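Local coordinates for protein salicylate 5-hydroxylase, large oxygenase component (Ralstonia sp., PDB 7C8Z) that acts as the oxygenase component of salicylate 5-hydroxylase, using a [2Fe-2S] cluster and an iron ion to convert salicylate to gentisate, at residues A65-Y70 with I326-I331; E198-T203 with F271-M276; N213-K218 with F359-D364. One frame throughout, in Å; residues are numbered along the deposited sequence.

Contact 1: A65-Y70 with I326-I331; sequences ANHWCY and IFPSVI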
ATOM      1  N   ALA A  65      14.476  23.371 -16.066  1.00 58.15           N
ATOM      2  CA  ALA A  65      14.867  24.517 -16.874  1.00 47.47           C
ATOM      3  C   ALA A  65      15.344  25.645 -15.972  1.00 53.20           C
ATOM      4  O   ALA A  65      14.784  25.865 -14.896  1.00 58.66           O
ATOM      5  CB  ALA A  65      13.708  24.997 -17.751  1.00 44.86           C
ATOM      6  N   ASN A  66      16.389  26.343 -16.421  1.00 49.90           N
ATOM      7  CA  ASN A  66      16.875  27.580 -15.810  1.00 53.82           C
ATOM      8  C   ASN A  66      17.369  27.387 -14.382  1.00 59.38           C
ATOM      9  O   ASN A  66      17.486  28.359 -13.630  1.00 66.43           O
ATOM     10  CB  ASN A  66      15.800  28.675 -15.839  1.00 50.18           C
ATOM     11  CG  ASN A  66      15.479  29.139 -17.245  1.00 61.39           C
ATOM     12  OD1 ASN A  66      14.359  28.967 -17.725  1.00 61.71           O
ATOM     13  ND2 ASN A  66      16.466  29.733 -17.917  1.00 50.36           N
ATOM     14  N   HIS A  67      17.682  26.156 -13.982  1.00 48.48           N
ATOM     15  CA  HIS A  67      18.112  25.920 -12.613  1.00 52.74           C
ATOM     16  C   HIS A  67      19.147  24.811 -12.577  1.00 48.50           C
ATOM     17  O   HIS A  67      19.039  23.827 -13.310  1.00 39.40           O
ATOM     18  CB  HIS A  67      16.931  25.546 -11.711  1.00 53.11           C
ATOM     19  CG  HIS A  67      15.974  26.669 -11.483  1.00 45.12           C
ATOM     20  ND1 HIS A  67      14.896  26.906 -12.309  1.00 44.01           N
ATOM     21  CD2 HIS A  67      15.940  27.633 -10.532  1.00 47.19           C
ATOM     22  CE1 HIS A  67      14.237  27.964 -11.874  1.00 46.98           C
ATOM     23  NE2 HIS A  67      14.848  28.422 -10.796  1.00 47.67           N
ATOM     24  N   TRP A  68      20.140  24.980 -11.709  1.00 53.04           N
ATOM     25  CA  TRP A  68      21.052  23.905 -11.360  1.00 54.07           C
ATOM     26  C   TRP A  68      20.436  23.129 -10.209  1.00 51.50           C
ATOM     27  O   TRP A  68      20.023  23.721  -9.207  1.00 73.93           O
ATOM     28  CB  TRP A  68      22.423  24.440 -10.950  1.00 44.35           C
ATOM     29  CG  TRP A  68      23.172  25.144 -12.028  1.00 42.85           C
ATOM     30  CD1 TRP A  68      23.258  26.488 -12.214  1.00 54.17           C
ATOM     31  CD2 TRP A  68      23.969  24.543 -13.057  1.00 42.81           C
ATOM     32  NE1 TRP A  68      24.051  26.765 -13.301  1.00 59.19           N
ATOM     33  CE2 TRP A  68      24.501  25.587 -13.834  1.00 39.06           C
ATOM     34  CE3 TRP A  68      24.281  23.223 -13.395  1.00 50.65           C
ATOM     35  CZ2 TRP A  68      25.326  25.355 -14.930  1.00 40.77           C
ATOM     36  CZ3 TRP A  68      25.101  22.993 -14.482  1.00 42.34           C
ATOM     37  CH2 TRP A  68      25.614  24.055 -15.239  1.00 52.98           C
ATOM     38  N   CYS A  69      20.378  21.813 -10.348  1.00 39.28           N
ATOM     39  CA  CYS A  69      19.833  20.959  -9.309  1.00 35.63           C
ATOM     40  C   CYS A  69      20.926  20.023  -8.822  1.00 38.78           C
ATOM     41  O   CYS A  69      21.781  19.586  -9.601  1.00 39.39           O
ATOM     42  CB  CYS A  69      18.630  20.162  -9.814  1.00 41.74           C
ATOM     43  SG  CYS A  69      17.217  21.198 -10.261  1.00 44.50           S
ATOM     44  N   TYR A  70      20.907  19.744  -7.526  1.00 36.34           N
ATOM     45  CA  TYR A  70      21.962  18.970  -6.889  1.00 29.69           C
ATOM     46  C   TYR A  70      21.928  17.524  -7.368  1.00 45.11           C
ATOM     47  O   TYR A  70      20.859  16.917  -7.488  1.00 44.44           O
ATOM     48  CB  TYR A  70      21.789  19.035  -5.369  1.00 26.75           C
ATOM     49  CG  TYR A  70      22.748  18.196  -4.560  1.00 41.84           C
ATOM     50  CD1 TYR A  70      23.998  18.685  -4.208  1.00 43.40           C
ATOM     51  CD2 TYR A  70      22.392  16.927  -4.118  1.00 47.55           C
ATOM     52  CE1 TYR A  70      24.871  17.928  -3.456  1.00 51.19           C
ATOM     53  CE2 TYR A  70      23.262  16.162  -3.368  1.00 39.13           C
ATOM     54  CZ  TYR A  70      24.500  16.671  -3.038  1.00 42.08           C
ATOM     55  OH  TYR A  70      25.382  15.929  -2.289  1.00 44.59           O
ATOM     56  N   ILE A 326      19.597  26.120  -1.620  1.00 44.99           N
ATOM     57  CA  ILE A 326      19.815  26.320  -3.048  1.00 42.11           C
ATOM     58  C   ILE A 326      18.584  25.789  -3.773  1.00 30.94           C
ATOM     59  O   ILE A 326      18.332  24.574  -3.808  1.00 38.65           O
ATOM     60  CB  ILE A 326      21.102  25.644  -3.537  1.00 49.33           C
ATOM     61  CG1 ILE A 326      22.319  26.311  -2.892  1.00 48.89           C
ATOM     62  CG2 ILE A 326      21.205  25.732  -5.056  1.00 33.88           C
ATOM     63  CD1 ILE A 326      23.639  25.729  -3.331  1.00 48.99           C
ATOM     64  N   PHE A 327      17.824  26.727  -4.333  1.00 44.40           N
ATOM     65  CA  PHE A 327      16.539  26.445  -4.953  1.00 47.46           C
ATOM     66  C   PHE A 327      16.739  25.741  -6.294  1.00 41.80           C
ATOM     67  O   PHE A 327      17.608  26.132  -7.077  1.00 42.68           O
ATOM     68  CB  PHE A 327      15.779  27.757  -5.161  1.00 42.84           C
ATOM     69  CG  PHE A 327      14.281  27.625  -5.099  1.00 46.59           C
ATOM     70  CD1 PHE A 327      13.630  27.492  -3.882  1.00 58.63           C
ATOM     71  CD2 PHE A 327      13.521  27.662  -6.259  1.00 34.63           C
ATOM     72  CE1 PHE A 327      12.250  27.388  -3.822  1.00 48.73           C
ATOM     73  CE2 PHE A 327      12.146  27.554  -6.209  1.00 34.51           C
ATOM     74  CZ  PHE A 327      11.507  27.418  -4.987  1.00 42.34           C
ATOM     75  N   PRO A 328      15.915  24.734  -6.611  1.00 49.13           N
ATOM     76  CA  PRO A 328      14.846  24.264  -5.728  1.00 53.96           C
ATOM     77  C   PRO A 328      15.169  22.943  -5.045  1.00 46.86           C
ATOM     78  O   PRO A 328      14.310  22.388  -4.359  1.00 48.26           O
ATOM     79  CB  PRO A 328      13.688  24.068  -6.699  1.00 46.79           C
ATOM     80  CG  PRO A 328      14.383  23.531  -7.941  1.00 36.25           C
ATOM     81  CD  PRO A 328      15.801  24.117  -7.945  1.00 52.33           C
ATOM     82  N   SER A 329      16.394  22.449  -5.221  1.00 32.80           N
ATOM     83  CA  SER A 329      16.653  21.035  -5.025  1.00 31.94           C
ATOM     84  C   SER A 329      17.397  20.677  -3.749  1.00 40.59           C
ATOM     85  O   SER A 329      17.315  19.519  -3.329  1.00 44.66           O
ATOM     86  CB  SER A 329      17.442  20.468  -6.216  1.00 44.10           C
ATOM     87  OG  SER A 329      18.842  20.544  -5.995  1.00 40.69           O
ATOM     88  N   VAL A 330      18.140  21.594  -3.123  1.00 44.42           N
ATOM     89  CA  VAL A 330      19.045  21.130  -2.078  1.00 37.55           C
ATOM     90  C   VAL A 330      19.174  22.112  -0.924  1.00 39.04           C
ATOM     91  O   VAL A 330      18.939  23.317  -1.053  1.00 38.66           O
ATOM     92  CB  VAL A 330      20.444  20.798  -2.655  1.00 46.89           C
ATOM     93  CG1 VAL A 330      21.267  22.058  -2.867  1.00 60.48           C
ATOM     94  CG2 VAL A 330      21.176  19.786  -1.766  1.00 38.12           C
ATOM     95  N   ILE A 331      19.540  21.552   0.226  1.00 43.16           N
ATOM     96  CA  ILE A 331      19.941  22.304   1.402  1.00 37.07           C
ATOM     97  C   ILE A 331      21.360  21.887   1.758  1.00 46.88           C
ATOM     98  O   ILE A 331      21.671  20.693   1.784  1.00 53.60           O
ATOM     99  CB  ILE A 331      18.992  22.044   2.583  1.00 32.94           C
ATOM    100  CG1 ILE A 331      17.623  22.654   2.298  1.00 37.67           C
ATOM    101  CG2 ILE A 331      19.582  22.592   3.881  1.00 39.30           C
ATOM    102  CD1 ILE A 331      16.474  21.767   2.700  1.00 41.13           C
TER

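Contact 2: E198-T203 with F271-M276; sequences EFLGPT and FRHAAM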
ATOM      1  N   GLU A 198      26.922  32.612 -11.087  1.00 57.31           N
ATOM      2  CA  GLU A 198      25.879  33.618 -11.255  1.00 55.64           C
ATOM      3  C   GLU A 198      24.517  33.087 -10.827  1.00 57.98           C
ATOM      4  O   GLU A 198      23.643  33.869 -10.438  1.00 66.52           O
ATOM      5  CB  GLU A 198      25.832  34.087 -12.709  1.00 60.19           C
ATOM      6  CG  GLU A 198      27.047  34.895 -13.136  1.00 67.13           C
ATOM      7  CD  GLU A 198      27.078  35.152 -14.626  1.00 74.89           C
ATOM      8  OE1 GLU A 198      28.185  35.173 -15.202  1.00 82.22           O
ATOM      9  OE2 GLU A 198      25.993  35.331 -15.221  1.00 78.25           O
ATOM     10  N   PHE A 199      24.319  31.769 -10.894  1.00 51.80           N
ATOM     11  CA  PHE A 199      23.085  31.184 -10.386  1.00 56.01           C
ATOM     12  C   PHE A 199      22.964  31.407  -8.886  1.00 52.96           C
ATOM     13  O   PHE A 199      21.880  31.721  -8.381  1.00 61.58           O
ATOM     14  CB  PHE A 199      23.037  29.690 -10.718  1.00 49.61           C
ATOM     15  CG  PHE A 199      21.755  29.009 -10.310  1.00 47.98           C
ATOM     16  CD1 PHE A 199      20.560  29.308 -10.947  1.00 53.77           C
ATOM     17  CD2 PHE A 199      21.749  28.052  -9.304  1.00 48.90           C
ATOM     18  CE1 PHE A 199      19.381  28.674 -10.580  1.00 52.84           C
ATOM     19  CE2 PHE A 199      20.573  27.415  -8.936  1.00 47.11           C
ATOM     20  CZ  PHE A 199      19.389  27.729  -9.575  1.00 45.88           C
ATOM     21  N   LEU A 200      24.072  31.259  -8.156  1.00 41.25           N
ATOM     22  CA  LEU A 200      24.012  31.420  -6.708  1.00 42.99           C
ATOM     23  C   LEU A 200      24.103  32.875  -6.273  1.00 54.70           C
ATOM     24  O   LEU A 200      23.536  33.238  -5.237  1.00 58.85           O
ATOM     25  CB  LEU A 200      25.133  30.627  -6.038  1.00 44.80           C
ATOM     26  CG  LEU A 200      24.988  29.109  -6.039  1.00 52.49           C
ATOM     27  CD1 LEU A 200      26.063  28.490  -5.169  1.00 52.72           C
ATOM     28  CD2 LEU A 200      23.597  28.708  -5.571  1.00 62.74           C
ATOM     29  N   GLY A 201      24.805  33.715  -7.031  1.00 57.48           N
ATOM     30  CA  GLY A 201      25.064  35.067  -6.609  1.00 45.52           C
ATOM     31  C   GLY A 201      26.236  35.118  -5.649  1.00 52.64           C
ATOM     32  O   GLY A 201      26.613  34.112  -5.034  1.00 61.15           O
ATOM     33  N   PRO A 202      26.820  36.308  -5.484  1.00 54.81           N
ATOM     34  CA  PRO A 202      28.049  36.414  -4.677  1.00 48.53           C
ATOM     35  C   PRO A 202      27.840  36.061  -3.215  1.00 47.68           C
ATOM     36  O   PRO A 202      28.655  35.331  -2.632  1.00 49.95           O
ATOM     37  CB  PRO A 202      28.459  37.883  -4.854  1.00 50.84           C
ATOM     38  CG  PRO A 202      27.704  38.366  -6.051  1.00 51.32           C
ATOM     39  CD  PRO A 202      26.431  37.595  -6.082  1.00 49.54           C
ATOM     40  N   THR A 203      26.744  36.533  -2.613  1.00 47.97           N
ATOM     41  CA  THR A 203      26.561  36.366  -1.176  1.00 55.74           C
ATOM     42  C   THR A 203      26.364  34.902  -0.809  1.00 58.58           C
ATOM     43  O   THR A 203      27.008  34.392   0.114  1.00 63.17           O
ATOM     44  CB  THR A 203      25.361  37.185  -0.697  1.00 54.77           C
ATOM     45  OG1 THR A 203      25.478  38.543  -1.148  1.00 54.53           O
ATOM     46  CG2 THR A 203      25.265  37.150   0.823  1.00 58.67           C
ATOM     47  N   PHE A 271      15.629  36.206  -4.883  1.00 56.59           N
ATOM     48  CA  PHE A 271      14.952  35.768  -3.663  1.00 50.82           C
ATOM     49  C   PHE A 271      14.724  34.262  -3.621  1.00 57.60           C
ATOM     50  O   PHE A 271      13.931  33.784  -2.796  1.00 55.29           O
ATOM     51  CB  PHE A 271      13.604  36.470  -3.458  1.00 46.59           C
ATOM     52  CG  PHE A 271      13.675  37.963  -3.538  1.00 53.41           C
ATOM     53  CD1 PHE A 271      14.700  38.659  -2.921  1.00 59.20           C
ATOM     54  CD2 PHE A 271      12.703  38.677  -4.221  1.00 60.39           C
ATOM     55  CE1 PHE A 271      14.762  40.039  -2.991  1.00 57.20           C
ATOM     56  CE2 PHE A 271      12.758  40.056  -4.297  1.00 65.48           C
ATOM     57  CZ  PHE A 271      13.790  40.738  -3.679  1.00 56.06           C
ATOM     58  N   ARG A 272      15.387  33.495  -4.485  1.00 43.03           N
ATOM     59  CA  ARG A 272      15.168  32.056  -4.536  1.00 41.07           C
ATOM     60  C   ARG A 272      16.086  31.298  -3.582  1.00 39.14           C
ATOM     61  O   ARG A 272      15.635  30.397  -2.867  1.00 32.24           O
ATOM     62  CB  ARG A 272      15.348  31.553  -5.973  1.00 58.42           C
ATOM     63  CG  ARG A 272      16.634  32.025  -6.621  1.00 63.65           C
ATOM     64  CD  ARG A 272      16.629  31.818  -8.119  1.00 58.75           C
ATOM     65  NE  ARG A 272      17.949  32.078  -8.682  1.00 47.77           N
ATOM     66  CZ  ARG A 272      18.219  32.063  -9.980  1.00 53.20           C
ATOM     67  NH1 ARG A 272      17.253  31.804 -10.851  1.00 70.00           N
ATOM     68  NH2 ARG A 272      19.452  32.307 -10.405  1.00 51.35           N
ATOM     69  N   HIS A 273      17.372  31.630  -3.573  1.00 33.56           N
ATOM     70  CA  HIS A 273      18.318  30.988  -2.674  1.00 48.13           C
ATOM     71  C   HIS A 273      18.449  31.813  -1.404  1.00 44.74           C
ATOM     72  O   HIS A 273      18.245  33.028  -1.412  1.00 43.62           O
ATOM     73  CB  HIS A 273      19.686  30.824  -3.339  1.00 44.29           C
ATOM     74  CG  HIS A 273      19.622  30.406  -4.774  1.00 57.69           C
ATOM     75  ND1 HIS A 273      18.639  29.575  -5.269  1.00 55.02           N
ATOM     76  CD2 HIS A 273      20.424  30.706  -5.823  1.00 64.71           C
ATOM     77  CE1 HIS A 273      18.840  29.380  -6.560  1.00 63.94           C
ATOM     78  NE2 HIS A 273      19.916  30.056  -6.921  1.00 63.13           N
ATOM     79  N   ALA A 274      18.815  31.150  -0.309  1.00 47.10           N
ATOM     80  CA  ALA A 274      18.899  31.877   0.951  1.00 49.50           C
ATOM     81  C   ALA A 274      19.960  31.262   1.848  1.00 47.10           C
ATOM     82  O   ALA A 274      20.373  30.116   1.665  1.00 51.42           O
ATOM     83  CB  ALA A 274      17.548  31.910   1.678  1.00 33.99           C
ATOM     84  N   ALA A 275      20.412  32.057   2.813  1.00 42.12           N
ATOM     85  CA  ALA A 275      21.370  31.606   3.812  1.00 55.18           C
ATOM     86  C   ALA A 275      20.958  32.178   5.157  1.00 53.99           C
ATOM     87  O   ALA A 275      20.805  33.396   5.292  1.00 65.83           O
ATOM     88  CB  ALA A 275      22.798  32.039   3.456  1.00 54.04           C
ATOM     89  N   MET A 276      20.774  31.307   6.143  1.00 49.99           N
ATOM     90  CA  MET A 276      20.483  31.709   7.514  1.00 48.89           C
ATOM     91  C   MET A 276      21.752  31.497   8.324  1.00 47.58           C
ATOM     92  O   MET A 276      22.228  30.363   8.447  1.00 37.58           O
ATOM     93  CB  MET A 276      19.307  30.914   8.087  1.00 47.85           C
ATOM     94  CG  MET A 276      18.001  31.146   7.326  1.00 62.69           C
ATOM     95  SD  MET A 276      16.516  30.321   7.953  1.00 64.19           S
ATOM     96  CE  MET A 276      17.208  29.149   9.120  1.00 62.31           C
TER

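Contact 3: N213-K218 with F359-D364; sequences NGRKLK and FGFEDD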
ATOM      1  N   ASN A 213      35.081  24.306   0.924  1.00 57.06           N
ATOM      2  CA  ASN A 213      36.203  25.232   0.846  1.00 49.57           C
ATOM      3  C   ASN A 213      37.401  24.666   0.094  1.00 53.82           C
ATOM      4  O   ASN A 213      38.501  25.217   0.203  1.00 61.79           O
ATOM      5  CB  ASN A 213      36.633  25.667   2.250  1.00 58.46           C
ATOM      6  CG  ASN A 213      37.305  24.549   3.042  1.00 62.10           C
ATOM      7  OD1 ASN A 213      37.390  23.404   2.592  1.00 69.19           O
ATOM      8  ND2 ASN A 213      37.802  24.890   4.227  1.00 51.04           N
ATOM      9  N   GLY A 214      37.217  23.597  -0.670  1.00 55.22           N
ATOM     10  CA  GLY A 214      38.284  23.022  -1.452  1.00 55.49           C
ATOM     11  C   GLY A 214      38.912  21.782  -0.855  1.00 49.58           C
ATOM     12  O   GLY A 214      39.610  21.057  -1.572  1.00 59.00           O
ATOM     13  N   ARG A 215      38.706  21.530   0.435  1.00 48.94           N
ATOM     14  CA  ARG A 215      39.164  20.277   1.015  1.00 48.56           C
ATOM     15  C   ARG A 215      38.446  19.110   0.345  1.00 52.92           C
ATOM     16  O   ARG A 215      37.316  19.240  -0.128  1.00 70.49           O
ATOM     17  CB  ARG A 215      38.885  20.252   2.518  1.00 56.59           C
ATOM     18  CG  ARG A 215      39.667  21.247   3.347  1.00 43.36           C
ATOM     19  CD  ARG A 215      39.127  21.289   4.771  1.00 42.90           C
ATOM     20  NE  ARG A 215      37.886  22.053   4.851  1.00 61.65           N
ATOM     21  CZ  ARG A 215      37.145  22.187   5.949  1.00 67.94           C
ATOM     22  NH1 ARG A 215      37.513  21.595   7.079  1.00 61.25           N
ATOM     23  NH2 ARG A 215      36.034  22.918   5.914  1.00 55.41           N
ATOM     24  N   LYS A 216      39.110  17.960   0.298  1.00 48.75           N
ATOM     25  CA  LYS A 216      38.455  16.755  -0.188  1.00 51.78           C
ATOM     26  C   LYS A 216      37.622  16.146   0.932  1.00 60.97           C
ATOM     27  O   LYS A 216      38.068  16.061   2.080  1.00 75.95           O
ATOM     28  CB  LYS A 216      39.475  15.745  -0.719  1.00 47.50           C
ATOM     29  CG  LYS A 216      39.344  15.470  -2.225  1.00 66.74           C
ATOM     30  CD  LYS A 216      38.340  14.343  -2.520  1.00 71.20           C
ATOM     31  CE  LYS A 216      37.982  14.257  -4.011  1.00 63.04           C
ATOM     32  NZ  LYS A 216      37.300  12.976  -4.376  1.00 49.86           N
ATOM     33  N   LEU A 217      36.404  15.738   0.600  1.00 49.09           N
ATOM     34  CA  LEU A 217      35.446  15.264   1.585  1.00 44.91           C
ATOM     35  C   LEU A 217      35.494  13.745   1.690  1.00 45.42           C
ATOM     36  O   LEU A 217      35.883  13.052   0.746  1.00 47.65           O
ATOM     37  CB  LEU A 217      34.028  15.710   1.219  1.00 34.90           C
ATOM     38  CG  LEU A 217      33.919  17.084   0.556  1.00 45.51           C
ATOM     39  CD1 LEU A 217      32.505  17.338   0.063  1.00 46.45           C
ATOM     40  CD2 LEU A 217      34.354  18.180   1.516  1.00 53.61           C
ATOM     41  N   LYS A 218      35.132  13.237   2.869  1.00 45.00           N
ATOM     42  CA  LYS A 218      34.963  11.805   3.103  1.00 47.00           C
ATOM     43  C   LYS A 218      33.506  11.571   3.480  1.00 45.46           C
ATOM     44  O   LYS A 218      32.997  12.195   4.416  1.00 47.81           O
ATOM     45  CB  LYS A 218      35.910  11.289   4.192  1.00 42.63           C
ATOM     46  CG  LYS A 218      35.936  12.108   5.472  1.00 56.67           C
ATOM     47  CD  LYS A 218      37.017  11.614   6.426  1.00 61.91           C
ATOM     48  CE  LYS A 218      36.607  10.321   7.112  1.00 68.77           C
ATOM     49  NZ  LYS A 218      37.501   9.986   8.257  1.00 68.29           N
ATOM     50  N   PHE A 359      28.710  14.165   5.615  1.00 46.97           N
ATOM     51  CA  PHE A 359      30.103  14.026   5.210  1.00 50.52           C
ATOM     52  C   PHE A 359      31.016  14.776   6.167  1.00 50.03           C
ATOM     53  O   PHE A 359      30.584  15.646   6.924  1.00 46.08           O
ATOM     54  CB  PHE A 359      30.332  14.523   3.773  1.00 39.40           C
ATOM     55  CG  PHE A 359      29.975  15.971   3.559  1.00 47.59           C
ATOM     56  CD1 PHE A 359      28.664  16.348   3.306  1.00 50.62           C
ATOM     57  CD2 PHE A 359      30.953  16.954   3.591  1.00 44.43           C
ATOM     58  CE1 PHE A 359      28.336  17.673   3.099  1.00 41.77           C
ATOM     59  CE2 PHE A 359      30.631  18.282   3.387  1.00 38.21           C
ATOM     60  CZ  PHE A 359      29.322  18.640   3.137  1.00 47.37           C
ATOM     61  N   GLY A 360      32.293  14.404   6.127  1.00 44.65           N
ATOM     62  CA  GLY A 360      33.348  15.101   6.830  1.00 41.02           C
ATOM     63  C   GLY A 360      34.448  15.483   5.863  1.00 52.88           C
ATOM     64  O   GLY A 360      34.258  15.384   4.646  1.00 45.69           O
ATOM     65  N   PHE A 361      35.592  15.924   6.373  1.00 67.35           N
ATOM     66  CA  PHE A 361      36.707  16.342   5.538  1.00 53.05           C
ATOM     67  C   PHE A 361      37.862  15.360   5.678  1.00 57.05           C
ATOM     68  O   PHE A 361      37.973  14.635   6.670  1.00 55.06           O
ATOM     69  CB  PHE A 361      37.165  17.757   5.907  1.00 45.11           C
ATOM     70  CG  PHE A 361      36.043  18.748   5.986  1.00 42.65           C
ATOM     71  CD1 PHE A 361      35.553  19.352   4.840  1.00 37.60           C
ATOM     72  CD2 PHE A 361      35.466  19.062   7.205  1.00 44.79           C
ATOM     73  CE1 PHE A 361      34.516  20.252   4.905  1.00 41.16           C
ATOM     74  CE2 PHE A 361      34.428  19.967   7.278  1.00 57.76           C
ATOM     75  CZ  PHE A 361      33.952  20.563   6.126  1.00 54.65           C
ATOM     76  N   GLU A 362      38.721  15.341   4.656  1.00 67.97           N
ATOM     77  CA  GLU A 362      39.830  14.391   4.645  1.00 75.63           C
ATOM     78  C   GLU A 362      40.793  14.623   5.804  1.00 65.19           C
ATOM     79  O   GLU A 362      41.360  13.660   6.332  1.00 57.99           O
ATOM     80  CB  GLU A 362      40.565  14.448   3.302  1.00 88.24           C
ATOM     81  CG  GLU A 362      41.117  13.094   2.842  1.00 94.54           C
ATOM     82  CD  GLU A 362      40.061  12.206   2.195  1.00 99.11           C
ATOM     83  OE1 GLU A 362      39.522  11.313   2.888  1.00 97.01           O
ATOM     84  OE2 GLU A 362      39.772  12.394   0.993  1.00 97.75           O
ATOM     85  N   ASP A 363      41.013  15.880   6.199  1.00 65.65           N
ATOM     86  CA  ASP A 363      41.939  16.166   7.292  1.00 70.10           C
ATOM     87  C   ASP A 363      41.378  15.812   8.659  1.00 72.77           C
ATOM     88  O   ASP A 363      42.033  16.093   9.673  1.00 80.65           O
ATOM     89  CB  ASP A 363      42.365  17.636   7.274  1.00 66.32           C
ATOM     90  CG  ASP A 363      41.195  18.595   7.183  1.00 78.53           C
ATOM     91  OD1 ASP A 363      40.264  18.494   8.011  1.00 83.85           O
ATOM     92  OD2 ASP A 363      41.221  19.467   6.288  1.00 79.99           O
ATOM     93  N   ASP A 364      40.190  15.218   8.721  1.00 68.63           N
ATOM     94  CA  ASP A 364      39.603  14.874  10.002  1.00 64.02           C
ATOM     95  C   ASP A 364      40.284  13.648  10.559  1.00 51.63           C
ATOM     96  O   ASP A 364      40.389  12.612   9.893  1.00 46.63           O
ATOM     97  CB  ASP A 364      38.104  14.612   9.894  1.00 62.87           C
ATOM     98  CG  ASP A 364      37.306  15.884   9.787  1.00 63.80           C
ATOM     99  OD1 ASP A 364      37.674  16.877  10.449  1.00 73.28           O
ATOM    100  OD2 ASP A 364      36.318  15.894   9.031  1.00 56.40           O
TER

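Contact 1: A65-Y70 with I326-I331
Tyr70 and Ser329 mark the close-packed end of this contact. The backbone N of Tyr70 donates to OG of Ser329 at 2.7 Å, and the angle of 177° at the hydrogen makes the bond almost perfectly straight. Beside it the side chains of Tyr70 and Val330 touch at their roots, CB of Tyr70 lying 3.5 Å from CB of Val330. The tyrosine has CG anti to its own N (chi1 176°), which sends the ring past the valine with its CG end nearest. CG2 of Val330 consequently sits over one ring face, 4.0 Å from the Tyr70 centroid and 26° off the normal, a CH-pi contact displaced toward the rim. The far end of the ring is fixed independently: its OH is hydrogen-bonded to Thr341, and His343 meets the ring edge-to-face.

Ser329 and Val330, which both point toward 65-70, together face Ile326 in a classic beta bulge. Val330 N bonds to Ile326 O at 3.1 Å, within a short hairpin that joins strands 321-326 and 330-335 of the catalytic-domain sheet and carries a cis peptide bond before Pro328. Strand 69-73 is outermost, within this chain, in a second antiparallel sheet formed mostly by the Rieske part of the protein, and the contact joins it to this hairpin.

Toward His67 the fit relaxes. Cys69 SG approaches Pro328 CD to 4.0 Å, and His67 CB is 4.2 Å from that same Pro328 CD; these are van der Waals touches without a polar link. The looseness does not reflect solvent, since every residue that touches is buried. The imidazole of His67 is steadied from other directions, ND1 donating to Ala65 O at 2.8 Å and NE2 being hydrogen-bonded to the hydroxyl of Tyr435.

Contact 2: E198-T203 with F271-M276
The Phe199 ring receives NE2 of His273 over one face, 3.4 Å above its plane and off-centre toward the rim. The two rings meet obliquely, centroids 4.5 Å apart and planes at 58°. The guanidinium of Arg272 in turn has CE1 of Phe199 3.5 Å above its centre, the two flat groups being well tilted against each other. On the imidazole of His273, CG of Arg272 covers one face, while Phe199 O lies at the edge near the ring plane.

That carbonyl is the polar focus. NH2 of Arg272 donates to Phe199 O at 3.2 Å, with 149° at the hydrogen, meeting a lone pair in the carbonyl plane. In a regular helix this oxygen would accept from Thr203 N, but helix 196-211 is kinked here: Thr203 N makes no bond to the preceding turn, and a side chain of the other segment uses the acceptor instead. The contact thus joins the helix to the loop leading into strand 274-278, next to the outermost strand 263-267 of the antiparallel catalytic-domain sheet.

Phe199 reaches both partners because its chi1 of -176° sets CG opposite the backbone N, placing the ring beside Arg272 and His273. Leu200 adds an aliphatic touch, its CD2 3.8 Å from CD2 of His273. The guanidinium is further held by a salt bridge from NE to Asp268 and a hydrogen bond from NH1 to Tyr435.

Contact 3: N213-K218 with F359-D364
Arg215, whose guanidinium lies against Phe361, is oriented by one oxygen: Asn213 OD1 accepts from Arg215 N at 3.1 Å and from Arg215 NE at 2.7 Å. The first bond closes an Asx turn; the second lies in the guanidinium plane and so helps fix its rotation. With the chain bent at chi3 (-77°), the guanidinium folds flat over the aromatic ring, the planes 12° apart. Arg215 CZ stands 3.3 Å from the Phe361 centroid, 9° off the normal, a nearly centred cation-pi stack. Trp315 adds a cation-pi contact to Arg215 and an edge-to-face contact to Phe361. Asp363 flanks the guanidinium near its plane, yet beyond salt-bridge distance.

Leu217 splits its branches between two rings, CD1 at 3.9 Å from Phe359 CD2 and CD2 at 3.7 Å from Phe361 CD1. Lys218 runs along the backbone of Gly360 and Phe361, its NZ bonded to Thr369 on helix 366-375.

The backbone pairing is antiparallel. Lys218 and Gly360 exchange two bonds, Lys218 N to Gly360 O and Gly360 N to Lys218 O, each 2.9 Å; Leu217 and Phe361 form the adjacent non-hydrogen-bonded pair. Glu362 N to Lys216 O, 2.8 Å, carries the connection past the strand ends. A type I turn, Phe361 to Asp364, follows at once, so the start of strand 217-227, outermost within this chain, pairs with the end of strand 352-361 in the antiparallel sheet of a ring-hydroxylating oxygenase catalytic domain.

Overall arrangement
Contacts 1 and 2 adjoin, their centres 11 Å apart: Trp68 CD1 lies 3.5 Å from Phe199 CG, and Phe327 O lies 3.5 Å from Phe199 CZ. Tyr435 ties them further, since its hydroxyl bonds both to His67 of contact 1 and to Arg272 of contact 2. Contact 3 stands apart, its centre about 23 Å from each of the others, with nearest atoms about 6 Å from contact 1 and 12 Å from contact 2. All three reach the catalytic-domain sheet. Strand 69-73 bridges toward contact 3 through Leu73, which touches Leu217 and Phe359. None includes the iron ligands His243, His248 and Asp389 or the cluster ligands.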